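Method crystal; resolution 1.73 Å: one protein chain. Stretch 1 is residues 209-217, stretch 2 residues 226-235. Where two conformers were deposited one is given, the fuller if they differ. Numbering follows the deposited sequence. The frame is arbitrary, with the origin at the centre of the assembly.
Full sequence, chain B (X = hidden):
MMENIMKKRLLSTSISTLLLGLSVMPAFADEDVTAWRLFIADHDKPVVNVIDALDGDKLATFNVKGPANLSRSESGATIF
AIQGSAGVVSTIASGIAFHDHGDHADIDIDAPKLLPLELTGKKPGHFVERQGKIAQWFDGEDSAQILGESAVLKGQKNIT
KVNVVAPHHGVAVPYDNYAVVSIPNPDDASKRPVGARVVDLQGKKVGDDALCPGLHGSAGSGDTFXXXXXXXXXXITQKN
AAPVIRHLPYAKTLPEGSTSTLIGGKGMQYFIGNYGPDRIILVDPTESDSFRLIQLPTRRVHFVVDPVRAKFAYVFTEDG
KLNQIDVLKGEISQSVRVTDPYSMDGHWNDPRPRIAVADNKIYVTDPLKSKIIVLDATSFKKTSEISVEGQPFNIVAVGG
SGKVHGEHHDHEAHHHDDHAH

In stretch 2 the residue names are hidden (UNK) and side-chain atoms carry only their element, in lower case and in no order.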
# COMPACT_ATOMS: atom_id res chain seq x y z
N ASP B 209 0.46 30.30 -13.35
CA ASP B 209 0.73 29.31 -14.39
C ASP B 209 2.16 28.81 -14.28
O ASP B 209 3.10 29.59 -14.08
CB ASP B 209 0.49 29.92 -15.77
CG ASP B 209 -0.97 30.16 -16.06
OD1 ASP B 209 -1.82 29.67 -15.30
OD2 ASP B 209 -1.27 30.85 -17.07
N ALA B 210 2.33 27.51 -14.44
CA ALA B 210 3.65 26.90 -14.55
C ALA B 210 3.95 26.71 -16.04
O ALA B 210 3.44 25.76 -16.65
CB ALA B 210 3.70 25.57 -13.81
N LEU B 211 4.79 27.58 -16.59
CA LEU B 211 5.14 27.48 -18.00
C LEU B 211 6.06 26.29 -18.23
O LEU B 211 6.99 26.03 -17.46
CB LEU B 211 5.81 28.76 -18.49
CG LEU B 211 4.93 29.75 -19.26
CD1 LEU B 211 3.78 30.22 -18.41
CD2 LEU B 211 5.74 30.95 -19.73
N CYS B 212 5.80 25.56 -19.31
CA CYS B 212 6.56 24.39 -19.71
C CYS B 212 6.28 24.17 -21.19
O CYS B 212 5.34 23.44 -21.54
CB CYS B 212 6.18 23.16 -18.87
SG CYS B 212 7.55 21.98 -18.53
N PRO B 213 7.03 24.82 -22.07
CA PRO B 213 6.69 24.78 -23.50
C PRO B 213 6.70 23.37 -24.07
O PRO B 213 7.58 22.57 -23.75
CB PRO B 213 7.77 25.65 -24.15
CG PRO B 213 8.87 25.76 -23.14
CD PRO B 213 8.23 25.63 -21.80
N GLY B 214 5.72 23.08 -24.92
CA GLY B 214 5.68 21.80 -25.58
C GLY B 214 5.35 20.67 -24.63
O GLY B 214 5.94 19.59 -24.72
N LEU B 215 4.43 20.91 -23.70
CA LEU B 215 4.12 19.92 -22.68
C LEU B 215 3.47 18.69 -23.29
O LEU B 215 2.48 18.78 -24.03
CB LEU B 215 3.20 20.54 -21.64
CG LEU B 215 2.97 19.74 -20.35
CD1 LEU B 215 2.72 20.70 -19.20
CD2 LEU B 215 1.80 18.79 -20.51
N HIS B 216 4.04 17.52 -22.99
CA HIS B 216 3.49 16.24 -23.42
C HIS B 216 4.23 15.13 -22.68
O HIS B 216 5.47 15.13 -22.65
CB HIS B 216 3.62 16.04 -24.93
CG HIS B 216 2.91 14.83 -25.44
ND1 HIS B 216 3.52 13.60 -25.56
CD2 HIS B 216 1.63 14.65 -25.85
CE1 HIS B 216 2.65 12.72 -26.03
NE2 HIS B 216 1.50 13.33 -26.21
N GLY B 217 3.50 14.20 -22.10
CA GLY B 217 4.07 13.14 -21.28
C GLY B 217 3.70 13.32 -19.83
O GLY B 217 3.77 14.42 -19.28
N UNK B 226 4.56 13.73 -12.58
CA UNK B 226 5.45 14.44 -13.50
C UNK B 226 4.78 14.70 -14.84
O UNK B 226 4.08 13.83 -15.37
c UNK B 226 6.74 13.65 -13.72
N UNK B 227 5.00 15.90 -15.37
CA UNK B 227 4.63 16.28 -16.72
C UNK B 227 5.90 16.74 -17.42
O UNK B 227 6.65 17.55 -16.87
c UNK B 227 2.31 17.20 -15.88
c UNK B 227 1.50 16.01 -16.36
c UNK B 227 3.57 17.40 -16.73
c UNK B 227 1.46 18.46 -15.92
N UNK B 228 6.15 16.24 -18.62
CA UNK B 228 7.38 16.56 -19.33
C UNK B 228 7.12 17.58 -20.43
O UNK B 228 6.05 17.63 -21.03
c UNK B 228 8.01 15.30 -19.92
o UNK B 228 7.06 14.54 -20.63
N UNK B 229 8.14 18.40 -20.70
CA UNK B 229 8.05 19.39 -21.76
C UNK B 229 9.45 19.64 -22.31
O UNK B 229 10.39 18.88 -22.03
c UNK B 229 7.38 20.66 -21.23
s UNK B 229 8.48 21.72 -20.32
N UNK B 230 9.60 20.70 -23.10
CA UNK B 230 10.87 20.96 -23.77
C UNK B 230 11.97 21.43 -22.82
O UNK B 230 13.15 21.26 -23.14
o UNK B 230 9.63 23.79 -26.74
c UNK B 230 9.27 22.61 -26.94
o UNK B 230 8.60 22.27 -27.93
c UNK B 230 10.66 21.99 -24.89
c UNK B 230 9.66 21.53 -25.94
N UNK B 231 11.63 21.99 -21.66
CA UNK B 231 12.64 22.52 -20.75
C UNK B 231 12.95 21.61 -19.56
O UNK B 231 13.97 21.82 -18.90
o UNK B 231 10.97 23.77 -19.50
c UNK B 231 12.22 23.89 -20.20
c UNK B 231 12.07 24.90 -21.32
N UNK B 232 12.11 20.63 -19.28
CA UNK B 232 12.30 19.83 -18.08
C UNK B 232 11.01 19.11 -17.72
O UNK B 232 10.17 18.84 -18.58
N UNK B 233 10.87 18.81 -16.43
CA UNK B 233 9.67 18.19 -15.90
C UNK B 233 9.02 19.13 -14.90
O UNK B 233 9.70 19.81 -14.13
c UNK B 233 10.38 15.54 -17.29
c UNK B 233 10.97 14.55 -15.08
c UNK B 233 10.87 15.84 -15.89
c UNK B 233 9.97 16.86 -15.18
N UNK B 234 7.69 19.18 -14.93
CA UNK B 234 6.92 19.75 -13.85
C UNK B 234 6.66 18.62 -12.86
O UNK B 234 6.27 17.52 -13.27
c UNK B 234 6.47 22.66 -14.81
c UNK B 234 4.26 21.92 -15.68
c UNK B 234 5.66 21.48 -15.34
c UNK B 234 5.60 20.33 -14.34
N UNK B 235 6.91 18.88 -11.59
CA UNK B 235 6.74 17.88 -10.54
C UNK B 235 5.67 18.40 -9.60
O UNK B 235 5.75 19.54 -9.14
c UNK B 235 8.76 15.71 -11.24
c UNK B 235 9.17 17.05 -10.64
c UNK B 235 10.45 16.89 -9.85
c UNK B 235 8.05 17.63 -9.79
O HOH W 1 9.84 26.05 -18.66

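Position 226 carries one side-chain carbon, pointing sideways and well clear of stretch 1, so it is Ala-226. Position 227 has four carbons forked at the second, one tip packed against the Leu-215 side chain, the signature of leucine: Leu-227. Its CD1 lies 4.2 Å from Leu-215 CD1, while its CA approaches Gly-217 O at 3.3 Å in a CA-H...O contact.

At position 228 one carbon is followed by one oxygen, and that oxygen sits 2.6 Å from His-216 O. A hydroxyl donating to a carbonyl fits: this is Ser-228, its chi1 in the p well, with OG as the donor. Both backbone groups of Ser-228 face stretch 1: Ser-228 N donates to Gly-217 O at 3.1 Å and His-216 N donates to Ser-228 O at 2.8 Å. Gly-217 leaves the hydroxyl room; an ideal CB there would fall 2.2 Å from Ser-228 OG.

Position 229 shows one carbon and then a sulfur, 2.0 Å from Cys-212 SG. That distance is a covalent bond, so the residue is Cys-229; the disulfide has a chi3 of -75°.

Position 230 has an unbranched run of three carbons, the third bearing two oxygens that lie near Gly-214 and the Pro-213 ring: Glu-230. Its backbone N donates to Pro-213 O at 2.8 Å and nearly straight, at 170°. The carboxylate reaches back over Gly-214, with OE2 3.8 Å from Gly-214 CA, where an ideal CB would clash at 2.4 Å.

Position 231 branches at its first side-chain carbon into an oxygen and a carbon, the methyl end resting against Pro-213, hence Thr-231. CG2 meets Pro-213 CG at 3.8 Å, and OG1 shares a water with Leu-211 O, standing 2.7 Å from the water oxygen.

Position 232 has no side-chain atoms and is Gly-232; its backbone angles would jam a CB against the preceding carbonyl. Position 233, four carbons forked at the second, makes no contact with stretch 1 and is Leu-233. Position 234 has the same fork but points toward stretch 1, packing against Cys-212 and Leu-215: Leu-234 sets CG 3.7 Å from Cys-212 SG and CD1 4.0 Å from Leu-215 CD1. Position 235, forked likewise and out of reach, is Leu-235.

The rules are legible. Stretch 2 folds back on itself, Leu-227 and Leu-234 exchanging backbone hydrogen bonds, and both offer side chains to Leu-215. One disulfide ties the stretches covalently, backbone hydrogen bonds and the serine hydroxyl accompany the register, and Gly-214 and Gly-217 occupy positions where a CB would strike a side-chain oxygen of stretch 2.

Stretch 2 (226-235) ALSCETGLLL
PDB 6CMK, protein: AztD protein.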